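Local coordinates for lipase aflb (Neosartorya fumigata, PDB 6IDY), which probably hydrolyses ester bonds of lipids, as a lipase of the alpha/beta-hydrolase fold that carries a bound calcium ion, at residues K58-V63 against L403-L408; F67-S72 against L89-I94; L93-I98 against D407-E412; S100-Y105 against A173-Y178. All coordinates share one frame; numbering follows the deposited sequence.

Interaction 1: K58-V63 against L403-L408; sequences KDAKSV and LGLDDL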
loop_
_atom_site.group_PDB
_atom_site.type_symbol
_atom_site.label_atom_id
_atom_site.label_comp_id
_atom_site.label_asym_id
_atom_site.label_seq_id
_atom_site.Cartn_x
_atom_site.Cartn_y
_atom_site.Cartn_z
ATOM N N LYS A 58 -4.707 12.140 -26.833
ATOM C CA LYS A 58 -4.434 12.704 -25.509
ATOM C C LYS A 58 -3.589 11.772 -24.640
ATOM O O LYS A 58 -3.013 12.242 -23.663
ATOM C CB LYS A 58 -5.737 13.100 -24.786
ATOM C CG LYS A 58 -6.578 14.116 -25.551
ATOM C CD LYS A 58 -6.908 15.345 -24.717
ATOM C CE LYS A 58 -7.624 16.402 -25.528
ATOM N NZ LYS A 58 -6.706 17.103 -26.470
ATOM N N ASP A 59 -3.508 10.466 -24.987
ATOM C CA ASP A 59 -2.744 9.464 -24.232
ATOM C C ASP A 59 -1.247 9.720 -24.234
ATOM O O ASP A 59 -0.726 10.345 -25.156
ATOM C CB ASP A 59 -3.031 8.045 -24.747
ATOM C CG ASP A 59 -4.419 7.525 -24.433
ATOM O OD1 ASP A 59 -4.924 7.809 -23.326
ATOM O OD2 ASP A 59 -4.990 6.811 -25.285
ATOM N N ALA A 60 -0.555 9.246 -23.187
ATOM C CA ALA A 60 0.893 9.390 -23.074
ATOM C C ALA A 60 1.546 8.452 -24.089
ATOM O O ALA A 60 1.216 7.268 -24.128
ATOM C CB ALA A 60 1.348 9.059 -21.663
ATOM N N LYS A 61 2.381 9.010 -24.974
ATOM C CA LYS A 61 3.094 8.267 -26.016
ATOM C C LYS A 61 4.373 7.659 -25.445
ATOM O O LYS A 61 4.911 6.699 -26.004
ATOM C CB LYS A 61 3.443 9.191 -27.194
ATOM C CG LYS A 61 2.248 9.566 -28.052
ATOM C CD LYS A 61 2.630 10.550 -29.148
ATOM C CE LYS A 61 1.438 11.008 -29.955
ATOM N NZ LYS A 61 0.518 11.856 -29.149
ATOM N N SER A 62 4.859 8.235 -24.339
ATOM C CA SER A 62 6.080 7.823 -23.667
ATOM C C SER A 62 5.963 8.027 -22.150
ATOM O O SER A 62 4.984 8.606 -21.670
ATOM C CB SER A 62 7.252 8.637 -24.201
ATOM O OG SER A 62 7.108 9.981 -23.781
ATOM N N VAL A 63 6.991 7.576 -21.415
ATOM C CA VAL A 63 7.111 7.683 -19.964
ATOM C C VAL A 63 7.240 9.164 -19.563
ATOM O O VAL A 63 6.611 9.583 -18.592
ATOM C CB VAL A 63 8.288 6.806 -19.452
ATOM C CG1 VAL A 63 8.542 7.020 -17.961
ATOM C CG2 VAL A 63 8.034 5.329 -19.747
ATOM N N LEU A 403 9.796 -2.228 -15.060
ATOM C CA LEU A 403 8.491 -1.623 -15.337
ATOM C C LEU A 403 8.508 -0.715 -16.566
ATOM O O LEU A 403 9.562 -0.204 -16.955
ATOM C CB LEU A 403 7.947 -0.862 -14.102
ATOM C CG LEU A 403 7.756 -1.646 -12.780
ATOM C CD1 LEU A 403 7.241 -0.733 -11.693
ATOM C CD2 LEU A 403 6.797 -2.820 -12.943
ATOM N N GLY A 404 7.335 -0.522 -17.156
ATOM C CA GLY A 404 7.152 0.336 -18.321
ATOM C C GLY A 404 6.051 1.356 -18.127
ATOM O O GLY A 404 5.532 1.515 -17.016
ATOM N N LEU A 405 5.684 2.042 -19.218
ATOM C CA LEU A 405 4.632 3.057 -19.261
ATOM C C LEU A 405 3.295 2.591 -18.649
ATOM O O LEU A 405 2.767 3.292 -17.788
ATOM C CB LEU A 405 4.443 3.566 -20.706
ATOM C CG LEU A 405 3.316 4.578 -20.968
ATOM C CD1 LEU A 405 3.533 5.888 -20.210
ATOM C CD2 LEU A 405 3.151 4.836 -22.459
ATOM N N ASP A 406 2.764 1.424 -19.080
ATOM C CA ASP A 406 1.493 0.858 -18.597
ATOM C C ASP A 406 1.481 0.610 -17.094
ATOM O O ASP A 406 0.435 0.735 -16.457
ATOM C CB ASP A 406 1.127 -0.421 -19.369
ATOM C CG ASP A 406 0.739 -0.203 -20.830
ATOM O OD1 ASP A 406 0.720 0.969 -21.275
ATOM O OD2 ASP A 406 0.453 -1.203 -21.523
ATOM N N ASP A 407 2.655 0.286 -16.531
ATOM C CA ASP A 407 2.855 0.074 -15.095
ATOM C C ASP A 407 2.720 1.403 -14.342
ATOM O O ASP A 407 2.029 1.445 -13.329
ATOM C CB ASP A 407 4.213 -0.588 -14.839
ATOM C CG ASP A 407 4.329 -1.970 -15.456
ATOM O OD1 ASP A 407 3.461 -2.820 -15.172
ATOM O OD2 ASP A 407 5.296 -2.204 -16.209
ATOM N N LEU A 408 3.323 2.493 -14.877
ATOM C CA LEU A 408 3.231 3.851 -14.334
ATOM C C LEU A 408 1.751 4.291 -14.369
ATOM O O LEU A 408 1.216 4.717 -13.344
ATOM C CB LEU A 408 4.094 4.821 -15.189
ATOM C CG LEU A 408 4.447 6.224 -14.629
ATOM C CD1 LEU A 408 5.491 6.874 -15.479
ATOM C CD2 LEU A 408 3.244 7.163 -14.588
#

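Interaction 2: F67-S72 against L89-I94; sequences FDKIQS and LTVGLI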
loop_
_atom_site.group_PDB
_atom_site.type_symbol
_atom_site.label_atom_id
_atom_site.label_comp_id
_atom_site.label_asym_id
_atom_site.label_seq_id
_atom_site.Cartn_x
_atom_site.Cartn_y
_atom_site.Cartn_z
ATOM N N PHE A 67 4.857 11.615 -17.029
ATOM C CA PHE A 67 5.389 12.461 -15.962
ATOM C C PHE A 67 5.048 13.925 -16.175
ATOM O O PHE A 67 4.780 14.622 -15.195
ATOM C CB PHE A 67 6.900 12.264 -15.770
ATOM C CG PHE A 67 7.263 11.062 -14.936
ATOM C CD1 PHE A 67 6.951 11.015 -13.580
ATOM C CD2 PHE A 67 7.936 9.987 -15.497
ATOM C CE1 PHE A 67 7.291 9.901 -12.806
ATOM C CE2 PHE A 67 8.289 8.879 -14.719
ATOM C CZ PHE A 67 7.960 8.842 -13.381
ATOM N N ASP A 68 5.016 14.384 -17.453
ATOM C CA ASP A 68 4.635 15.754 -17.811
ATOM C C ASP A 68 3.185 16.013 -17.379
ATOM O O ASP A 68 2.891 17.081 -16.848
ATOM C CB ASP A 68 4.817 16.015 -19.322
ATOM C CG ASP A 68 6.255 16.132 -19.809
ATOM O OD1 ASP A 68 7.167 16.225 -18.965
ATOM O OD2 ASP A 68 6.465 16.131 -21.032
ATOM N N LYS A 69 2.300 15.013 -17.558
ATOM C CA LYS A 69 0.900 15.088 -17.132
ATOM C C LYS A 69 0.812 15.156 -15.605
ATOM O O LYS A 69 0.032 15.950 -15.090
ATOM C CB LYS A 69 0.101 13.887 -17.644
ATOM C CG LYS A 69 -0.136 13.907 -19.139
ATOM C CD LYS A 69 -0.859 12.655 -19.584
ATOM C CE LYS A 69 -1.029 12.607 -21.078
ATOM N NZ LYS A 69 -1.994 13.636 -21.542
ATOM N N ILE A 70 1.607 14.329 -14.886
ATOM C CA ILE A 70 1.643 14.325 -13.412
ATOM C C ILE A 70 2.126 15.700 -12.899
ATOM O O ILE A 70 1.483 16.282 -12.024
ATOM C CB ILE A 70 2.460 13.130 -12.835
ATOM C CG1 ILE A 70 1.801 11.774 -13.215
ATOM C CG2 ILE A 70 2.630 13.256 -11.297
ATOM C CD1 ILE A 70 2.659 10.512 -12.961
ATOM N N GLN A 71 3.211 16.240 -13.501
ATOM C CA GLN A 71 3.780 17.551 -13.157
ATOM C C GLN A 71 2.806 18.711 -13.432
ATOM O O GLN A 71 2.843 19.723 -12.729
ATOM C CB GLN A 71 5.144 17.757 -13.832
ATOM C CG GLN A 71 6.197 16.828 -13.214
ATOM C CD GLN A 71 7.614 17.180 -13.557
ATOM O OE1 GLN A 71 8.295 17.889 -12.808
ATOM N NE2 GLN A 71 8.098 16.670 -14.683
ATOM N N SER A 72 1.890 18.525 -14.405
ATOM C CA SER A 72 0.835 19.480 -14.740
ATOM C C SER A 72 -0.189 19.534 -13.586
ATOM O O SER A 72 -0.710 20.607 -13.279
ATOM C CB SER A 72 0.145 19.072 -16.039
ATOM O OG SER A 72 -0.953 19.923 -16.327
ATOM N N LEU A 89 -7.855 11.921 -14.592
ATOM C CA LEU A 89 -8.658 11.761 -15.802
ATOM C C LEU A 89 -8.708 13.021 -16.657
ATOM O O LEU A 89 -8.714 12.907 -17.882
ATOM C CB LEU A 89 -10.066 11.236 -15.496
ATOM C CG LEU A 89 -10.191 9.745 -15.140
ATOM C CD1 LEU A 89 -11.633 9.360 -14.983
ATOM C CD2 LEU A 89 -9.557 8.841 -16.211
ATOM N N THR A 90 -8.720 14.218 -16.026
ATOM C CA THR A 90 -8.762 15.523 -16.716
ATOM C C THR A 90 -7.570 15.683 -17.677
ATOM O O THR A 90 -7.748 16.145 -18.804
ATOM C CB THR A 90 -8.868 16.676 -15.694
ATOM O OG1 THR A 90 -9.956 16.414 -14.807
ATOM C CG2 THR A 90 -9.072 18.044 -16.356
ATOM N N VAL A 91 -6.371 15.260 -17.237
ATOM C CA VAL A 91 -5.141 15.318 -18.038
ATOM C C VAL A 91 -5.033 14.135 -19.021
ATOM O O VAL A 91 -4.095 14.089 -19.814
ATOM C CB VAL A 91 -3.853 15.483 -17.178
ATOM C CG1 VAL A 91 -3.923 16.727 -16.294
ATOM C CG2 VAL A 91 -3.551 14.231 -16.353
ATOM N N GLY A 92 -5.971 13.193 -18.932
ATOM C CA GLY A 92 -6.026 12.007 -19.781
ATOM C C GLY A 92 -4.871 11.047 -19.582
ATOM O O GLY A 92 -4.368 10.474 -20.549
ATOM N N LEU A 93 -4.441 10.863 -18.327
ATOM C CA LEU A 93 -3.328 9.975 -17.991
ATOM C C LEU A 93 -3.668 8.486 -18.169
ATOM O O LEU A 93 -2.788 7.701 -18.531
ATOM C CB LEU A 93 -2.833 10.261 -16.553
ATOM C CG LEU A 93 -1.500 9.633 -16.117
ATOM C CD1 LEU A 93 -0.332 10.243 -16.844
ATOM C CD2 LEU A 93 -1.273 9.825 -14.649
ATOM N N ILE A 94 -4.931 8.100 -17.927
ATOM C CA ILE A 94 -5.320 6.696 -17.998
ATOM C C ILE A 94 -5.939 6.347 -19.352
ATOM O O ILE A 94 -7.018 6.847 -19.682
ATOM C CB ILE A 94 -6.200 6.229 -16.802
ATOM C CG1 ILE A 94 -5.817 6.912 -15.453
ATOM C CG2 ILE A 94 -6.198 4.692 -16.676
ATOM C CD1 ILE A 94 -4.290 6.786 -14.927
#

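Interaction 3: L93-I98 against D407-E412; sequences LIPADI and DLLGTE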
loop_
_atom_site.group_PDB
_atom_site.type_symbol
_atom_site.label_atom_id
_atom_site.label_comp_id
_atom_site.label_asym_id
_atom_site.label_seq_id
_atom_site.Cartn_x
_atom_site.Cartn_y
_atom_site.Cartn_z
ATOM N N LEU A 93 -4.441 10.863 -18.327
ATOM C CA LEU A 93 -3.328 9.975 -17.991
ATOM C C LEU A 93 -3.668 8.486 -18.169
ATOM O O LEU A 93 -2.788 7.701 -18.531
ATOM C CB LEU A 93 -2.833 10.261 -16.553
ATOM C CG LEU A 93 -1.500 9.633 -16.117
ATOM C CD1 LEU A 93 -0.332 10.243 -16.844
ATOM C CD2 LEU A 93 -1.273 9.825 -14.649
ATOM N N ILE A 94 -4.931 8.100 -17.927
ATOM C CA ILE A 94 -5.320 6.696 -17.998
ATOM C C ILE A 94 -5.939 6.347 -19.352
ATOM O O ILE A 94 -7.018 6.847 -19.682
ATOM C CB ILE A 94 -6.200 6.229 -16.802
ATOM C CG1 ILE A 94 -5.817 6.912 -15.453
ATOM C CG2 ILE A 94 -6.198 4.692 -16.676
ATOM C CD1 ILE A 94 -4.290 6.786 -14.927
ATOM N N PRO A 95 -5.266 5.483 -20.150
ATOM C CA PRO A 95 -5.857 5.081 -21.435
ATOM C C PRO A 95 -7.001 4.094 -21.232
ATOM O O PRO A 95 -7.123 3.488 -20.161
ATOM C CB PRO A 95 -4.682 4.480 -22.217
ATOM C CG PRO A 95 -3.644 4.178 -21.221
ATOM C CD PRO A 95 -3.991 4.783 -19.895
ATOM N N ALA A 96 -7.844 3.954 -22.273
ATOM C CA ALA A 96 -9.038 3.108 -22.314
ATOM C C ALA A 96 -8.806 1.655 -21.905
ATOM O O ALA A 96 -9.607 1.125 -21.144
ATOM C CB ALA A 96 -9.685 3.181 -23.690
ATOM N N ASP A 97 -7.723 1.017 -22.393
ATOM C CA ASP A 97 -7.417 -0.381 -22.074
ATOM C C ASP A 97 -7.119 -0.583 -20.583
ATOM O O ASP A 97 -7.578 -1.566 -19.990
ATOM C CB ASP A 97 -6.286 -0.922 -22.971
ATOM C CG ASP A 97 -4.927 -0.248 -22.802
ATOM O OD1 ASP A 97 -4.887 1.003 -22.707
ATOM O OD2 ASP A 97 -3.905 -0.972 -22.787
ATOM N N ILE A 98 -6.400 0.375 -19.965
ATOM C CA ILE A 98 -6.087 0.326 -18.535
ATOM C C ILE A 98 -7.370 0.605 -17.740
ATOM O O ILE A 98 -7.680 -0.161 -16.827
ATOM C CB ILE A 98 -4.857 1.206 -18.158
ATOM C CG1 ILE A 98 -3.578 0.627 -18.825
ATOM C CG2 ILE A 98 -4.680 1.299 -16.622
ATOM C CD1 ILE A 98 -2.337 1.511 -18.839
ATOM N N ASP A 407 2.655 0.286 -16.531
ATOM C CA ASP A 407 2.855 0.074 -15.095
ATOM C C ASP A 407 2.720 1.403 -14.342
ATOM O O ASP A 407 2.029 1.445 -13.329
ATOM C CB ASP A 407 4.213 -0.588 -14.839
ATOM C CG ASP A 407 4.329 -1.970 -15.456
ATOM O OD1 ASP A 407 3.461 -2.820 -15.172
ATOM O OD2 ASP A 407 5.296 -2.204 -16.209
ATOM N N LEU A 408 3.323 2.493 -14.877
ATOM C CA LEU A 408 3.231 3.851 -14.334
ATOM C C LEU A 408 1.751 4.291 -14.369
ATOM O O LEU A 408 1.216 4.717 -13.344
ATOM C CB LEU A 408 4.094 4.821 -15.189
ATOM C CG LEU A 408 4.447 6.224 -14.629
ATOM C CD1 LEU A 408 5.491 6.874 -15.479
ATOM C CD2 LEU A 408 3.244 7.163 -14.588
ATOM N N LEU A 409 1.102 4.178 -15.549
ATOM C CA LEU A 409 -0.298 4.580 -15.753
ATOM C C LEU A 409 -1.280 3.790 -14.903
ATOM O O LEU A 409 -2.158 4.384 -14.281
ATOM C CB LEU A 409 -0.700 4.543 -17.238
ATOM C CG LEU A 409 0.223 5.264 -18.242
ATOM C CD1 LEU A 409 -0.249 5.053 -19.674
ATOM C CD2 LEU A 409 0.360 6.748 -17.928
ATOM N N GLY A 410 -1.108 2.472 -14.870
ATOM C CA GLY A 410 -1.944 1.565 -14.094
ATOM C C GLY A 410 -1.874 1.820 -12.603
ATOM O O GLY A 410 -2.908 1.798 -11.929
ATOM N N THR A 411 -0.657 2.081 -12.079
ATOM C CA THR A 411 -0.428 2.408 -10.659
ATOM C C THR A 411 -1.162 3.709 -10.297
ATOM O O THR A 411 -1.762 3.801 -9.235
ATOM C CB THR A 411 1.073 2.465 -10.352
ATOM O OG1 THR A 411 1.655 1.194 -10.648
ATOM C CG2 THR A 411 1.376 2.846 -8.901
ATOM N N GLU A 412 -1.125 4.701 -11.188
ATOM C CA GLU A 412 -1.818 5.975 -11.000
ATOM C C GLU A 412 -3.340 5.788 -11.024
ATOM O O GLU A 412 -4.045 6.408 -10.224
ATOM C CB GLU A 412 -1.362 7.008 -12.058
ATOM C CG GLU A 412 -0.009 7.635 -11.738
ATOM C CD GLU A 412 0.124 8.235 -10.348
ATOM O OE1 GLU A 412 -0.880 8.776 -9.838
ATOM O OE2 GLU A 412 1.230 8.171 -9.767
#

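Interaction 4: S100-Y105 against A173-Y178; sequences SFLNGY and AGTTYY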
loop_
_atom_site.group_PDB
_atom_site.type_symbol
_atom_site.label_atom_id
_atom_site.label_comp_id
_atom_site.label_asym_id
_atom_site.label_seq_id
_atom_site.Cartn_x
_atom_site.Cartn_y
_atom_site.Cartn_z
ATOM N N SER A 100 -10.464 0.046 -18.703
ATOM C CA SER A 100 -11.301 -1.144 -18.875
ATOM C C SER A 100 -10.909 -2.234 -17.879
ATOM O O SER A 100 -11.792 -2.836 -17.269
ATOM C CB SER A 100 -11.212 -1.664 -20.307
ATOM O OG SER A 100 -12.031 -2.805 -20.503
ATOM N N PHE A 101 -9.587 -2.454 -17.687
ATOM C CA PHE A 101 -9.039 -3.435 -16.748
ATOM C C PHE A 101 -9.380 -3.038 -15.305
ATOM O O PHE A 101 -9.875 -3.874 -14.549
ATOM C CB PHE A 101 -7.518 -3.601 -16.947
ATOM C CG PHE A 101 -6.827 -4.508 -15.948
ATOM C CD1 PHE A 101 -6.954 -5.891 -16.035
ATOM C CD2 PHE A 101 -6.036 -3.980 -14.936
ATOM C CE1 PHE A 101 -6.312 -6.728 -15.117
ATOM C CE2 PHE A 101 -5.395 -4.817 -14.016
ATOM C CZ PHE A 101 -5.540 -6.185 -14.112
ATOM N N LEU A 102 -9.142 -1.761 -14.942
ATOM C CA LEU A 102 -9.435 -1.214 -13.610
ATOM C C LEU A 102 -10.937 -1.265 -13.303
ATOM O O LEU A 102 -11.316 -1.487 -12.151
ATOM C CB LEU A 102 -8.928 0.236 -13.486
ATOM C CG LEU A 102 -7.413 0.476 -13.570
ATOM C CD1 LEU A 102 -7.123 1.943 -13.749
ATOM C CD2 LEU A 102 -6.676 -0.042 -12.328
ATOM N N ASN A 103 -11.785 -1.078 -14.342
ATOM C CA ASN A 103 -13.246 -1.107 -14.230
ATOM C C ASN A 103 -13.790 -2.455 -13.729
ATOM O O ASN A 103 -14.774 -2.468 -12.987
ATOM C CB ASN A 103 -13.912 -0.684 -15.543
ATOM C CG ASN A 103 -15.408 -0.479 -15.455
ATOM O OD1 ASN A 103 -15.915 0.286 -14.627
ATOM N ND2 ASN A 103 -16.146 -1.155 -16.317
ATOM N N GLY A 104 -13.129 -3.552 -14.105
ATOM C CA GLY A 104 -13.527 -4.899 -13.703
ATOM C C GLY A 104 -12.759 -5.493 -12.538
ATOM O O GLY A 104 -12.662 -6.719 -12.443
ATOM N N TYR A 105 -12.236 -4.639 -11.625
ATOM C CA TYR A 105 -11.431 -5.058 -10.464
ATOM C C TYR A 105 -12.182 -5.961 -9.456
ATOM O O TYR A 105 -11.556 -6.854 -8.887
ATOM C CB TYR A 105 -10.798 -3.837 -9.745
ATOM C CG TYR A 105 -11.725 -3.101 -8.798
ATOM C CD1 TYR A 105 -12.680 -2.209 -9.278
ATOM C CD2 TYR A 105 -11.657 -3.306 -7.424
ATOM C CE1 TYR A 105 -13.554 -1.549 -8.414
ATOM C CE2 TYR A 105 -12.529 -2.655 -6.550
ATOM C CZ TYR A 105 -13.472 -1.772 -7.050
ATOM O OH TYR A 105 -14.316 -1.109 -6.191
ATOM N N ALA A 173 -4.993 -5.548 -3.107
ATOM C CA ALA A 173 -3.616 -5.959 -3.374
ATOM C C ALA A 173 -3.378 -6.405 -4.800
ATOM O O ALA A 173 -2.418 -5.949 -5.422
ATOM C CB ALA A 173 -3.209 -7.065 -2.415
ATOM N N GLY A 174 -4.249 -7.285 -5.295
ATOM C CA GLY A 174 -4.161 -7.864 -6.628
ATOM C C GLY A 174 -3.962 -6.846 -7.722
ATOM O O GLY A 174 -2.978 -6.926 -8.462
ATOM N N THR A 175 -4.871 -5.857 -7.803
ATOM C CA THR A 175 -4.781 -4.797 -8.805
ATOM C C THR A 175 -3.588 -3.879 -8.527
ATOM O O THR A 175 -2.851 -3.572 -9.466
ATOM C CB THR A 175 -6.113 -4.050 -8.977
ATOM O OG1 THR A 175 -7.094 -4.988 -9.421
ATOM C CG2 THR A 175 -6.020 -2.944 -10.011
ATOM N N THR A 176 -3.392 -3.465 -7.255
ATOM C CA THR A 176 -2.289 -2.604 -6.815
ATOM C C THR A 176 -0.927 -3.084 -7.312
ATOM O O THR A 176 -0.197 -2.326 -7.960
ATOM C CB THR A 176 -2.276 -2.485 -5.286
ATOM O OG1 THR A 176 -3.476 -1.847 -4.882
ATOM C CG2 THR A 176 -1.044 -1.719 -4.737
ATOM N N TYR A 177 -0.608 -4.343 -7.021
ATOM C CA TYR A 177 0.694 -4.914 -7.327
ATOM C C TYR A 177 0.840 -5.459 -8.741
ATOM O O TYR A 177 1.965 -5.671 -9.178
ATOM C CB TYR A 177 1.047 -5.956 -6.274
ATOM C CG TYR A 177 1.348 -5.287 -4.951
ATOM C CD1 TYR A 177 2.471 -4.478 -4.795
ATOM C CD2 TYR A 177 0.480 -5.415 -3.870
ATOM C CE1 TYR A 177 2.738 -3.831 -3.592
ATOM C CE2 TYR A 177 0.744 -4.780 -2.653
ATOM C CZ TYR A 177 1.884 -4.002 -2.518
ATOM O OH TYR A 177 2.190 -3.406 -1.324
ATOM N N TYR A 178 -0.267 -5.610 -9.479
ATOM C CA TYR A 178 -0.259 -6.055 -10.872
ATOM C C TYR A 178 0.635 -5.112 -11.708
ATOM O O TYR A 178 1.399 -5.579 -12.551
ATOM C CB TYR A 178 -1.706 -6.077 -11.417
ATOM C CG TYR A 178 -1.838 -6.461 -12.874
ATOM C CD1 TYR A 178 -1.997 -7.788 -13.254
ATOM C CD2 TYR A 178 -1.856 -5.488 -13.871
ATOM C CE1 TYR A 178 -2.134 -8.146 -14.597
ATOM C CE2 TYR A 178 -1.992 -5.832 -15.217
ATOM C CZ TYR A 178 -2.122 -7.165 -15.574
ATOM O OH TYR A 178 -2.267 -7.507 -16.897
HETATM O O HOH W 1 -8.122 -4.626 -12.054
#

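Interaction 1: K58-V63 against L403-L408
The branched end of L405 lies over the bend of main chain from A60 to S62, with its two methyls spread along it. This pins the loop leading into helix 63-73 against the first turn of helix 405-412; in this alpha/beta-hydrolase lipase the contact joins the N-terminal helical region to a helix near the C-terminus. CG of L405 is anti to its backbone N (chi1 176°), which turns the side chain toward the 58-63 loop. CD1 comes 3.4 Å from the carbonyl O of S62, and CD2 sits 3.5 Å from the O of A60, so the leucine covers backbone more than side chain; CB of A60 adds a looser apolar touch to CD1. V63 slides past L405 in the opposite direction. Its CG2 meets L405 CB at 4.1 Å, while its CG1 reaches CD1 of L408 at 3.9 Å, the two side chains crossing obliquely. A66 in the following turn also backs L405. Both chains begin a helix here: S62 is the N-cap of 63-73, and G404 the N-cap of 405-412. G404 has no side chain to close its own helix end, but D407, three residues on, reaches back in the manner of one half of a capping box. The carboxylate's other oxygen, OD1, makes a salt bridge to K183. D407 OD2 takes the hydrogen of G404 N on its anti lone pair, 2.8 Å away and nearly straight at 166°.

Interaction 2: F67-S72 against L89-I94
K69 and L93 run alongside each other in opposite senses, the lysine's methylene chain leaving helix 63-73 while the leucine comes the other way. CD1 of L93 rests on this chain, 3.7 Å from CD of K69 and almost as close to CB. The other branch, CD2, meets CG1 of I70 at 3.9 Å where the two side chains cross obliquely, so L93 straddles two neighbouring residues of the helix. K69 is extended until its last torsion, where a turn at chi4 (-69°) swings the ammonium onto the backbone of V91. NZ donates to V91 O over 2.8 Å, nearly along the C=O axis at 173°, and also bonds to K58 O. Two carbonyls therefore hold the charge. One of them belongs to the Schellman motif that closes helix 81-90, where G92 turns away with positive phi (66°); a cation there would probably suit the negative end of the helix dipole. Nearer the helix, V91 turns CG2 to K69 CB at 3.9 Å. The contact thus ties helix 63-73 to the connection between helices 81-90 and 96-103, with L408 of helix 405-412 packed against I70 and L409 and E412 against L93.

Interaction 3: L93-I98 against D407-E412
Helix 405-412 presses one flank against the turn that joins helix 81-90 to helix 96-103, and L409 is the residue driven into that turn. CG of L409 stands anti to its carbonyl carbon (chi1 -50°), and its two methyls part. CD2 reaches the carbonyl O of L93 at 3.3 Å, whereas on the other branch the side chain crosses P95 at about a right angle and CD1 sits 3.8 Å from its ring carbon CD. From the first turn of helix 96-103, I98 also crosses L409 at about a right angle, its CD1 on the leucine's CB. The other branch of I98, CG2, rests on the bare CA of G410 at 3.7 Å. In this alpha/beta-hydrolase fold the contact brings an N-terminal helical segment onto one near the C-terminus, 309 residues later. I94 points its tip at backbone too: CD1 is 3.3 Å from L409 O, a tight approach. E412 packs through its aliphatic part, CB 3.8 Å from L93 CD2, then bends at chi2 (-52°) so that the carboxylate leads away. There OE2 bonds to Y366 OH and T360 OG1, and OE1 lies close to the acidic OE2 of E362, which would probably raise the pKa of one of them.

Interaction 4: S100-Y105 against A173-Y178
OG1 of T175 has two partners: ND2 of N111, and a water 2.8 Å away. That water donates in turn to F101 O at 3.1 Å, the carbonyl in the last turn of helix 96-103, and so links the two helices where their own atoms do not bond. OG1 is set beside the backbone N (chi1 -61°), which leaves the methyl CG2 anti to that N; CG2 meets L102 CD2 obliquely at 3.8 Å. Y105 brings its CB near the hydroxyl, while its ring leads away and its OH bonds to E421. On the flank, F101 and Y178 reach tip to tip, each with CG anti to its backbone N. CZ of F101 stands 3.6 Å above the plane of the Y178 ring, over its centre, but the two planes are inclined by 32°, an oblique pair with centroids 4.5 Å apart. The bridging water lies over one face of the F101 ring, toward its rim. Behind this contact, Y177 packs on L230 and W232 of strand 227-232, which probably runs into the nucleophile elbow, to judge by the S-W-S-Q-G sequence. Helix 173-178 follows the loop after strand 161-166, a position consistent with lying near the catalytic centre, as in other alpha/beta-hydrolase lipases.

In the fold
Interactions 1 and 3 use the same helix, 405-412, and their centres are about 7 Å apart. Interaction 2 joins them: F67 CE2 lies 3.5 Å from L408 CD1, K69 NZ lies 2.7 Å from K58 O, and L93 belongs to both interactions 2 and 3. Interaction 4 continues along helix 96-103, its centre about 10 Å from that of interaction 3, with I94 CG2 4.1 Å from L102 CD1. Along the chain, interactions 2 and 4 are both nested within the loop closed by interaction 1. Interaction 4 is probably the one next to the catalytic centre; the calcium ligands D255, A377, H380 and G382 belong to none of the four.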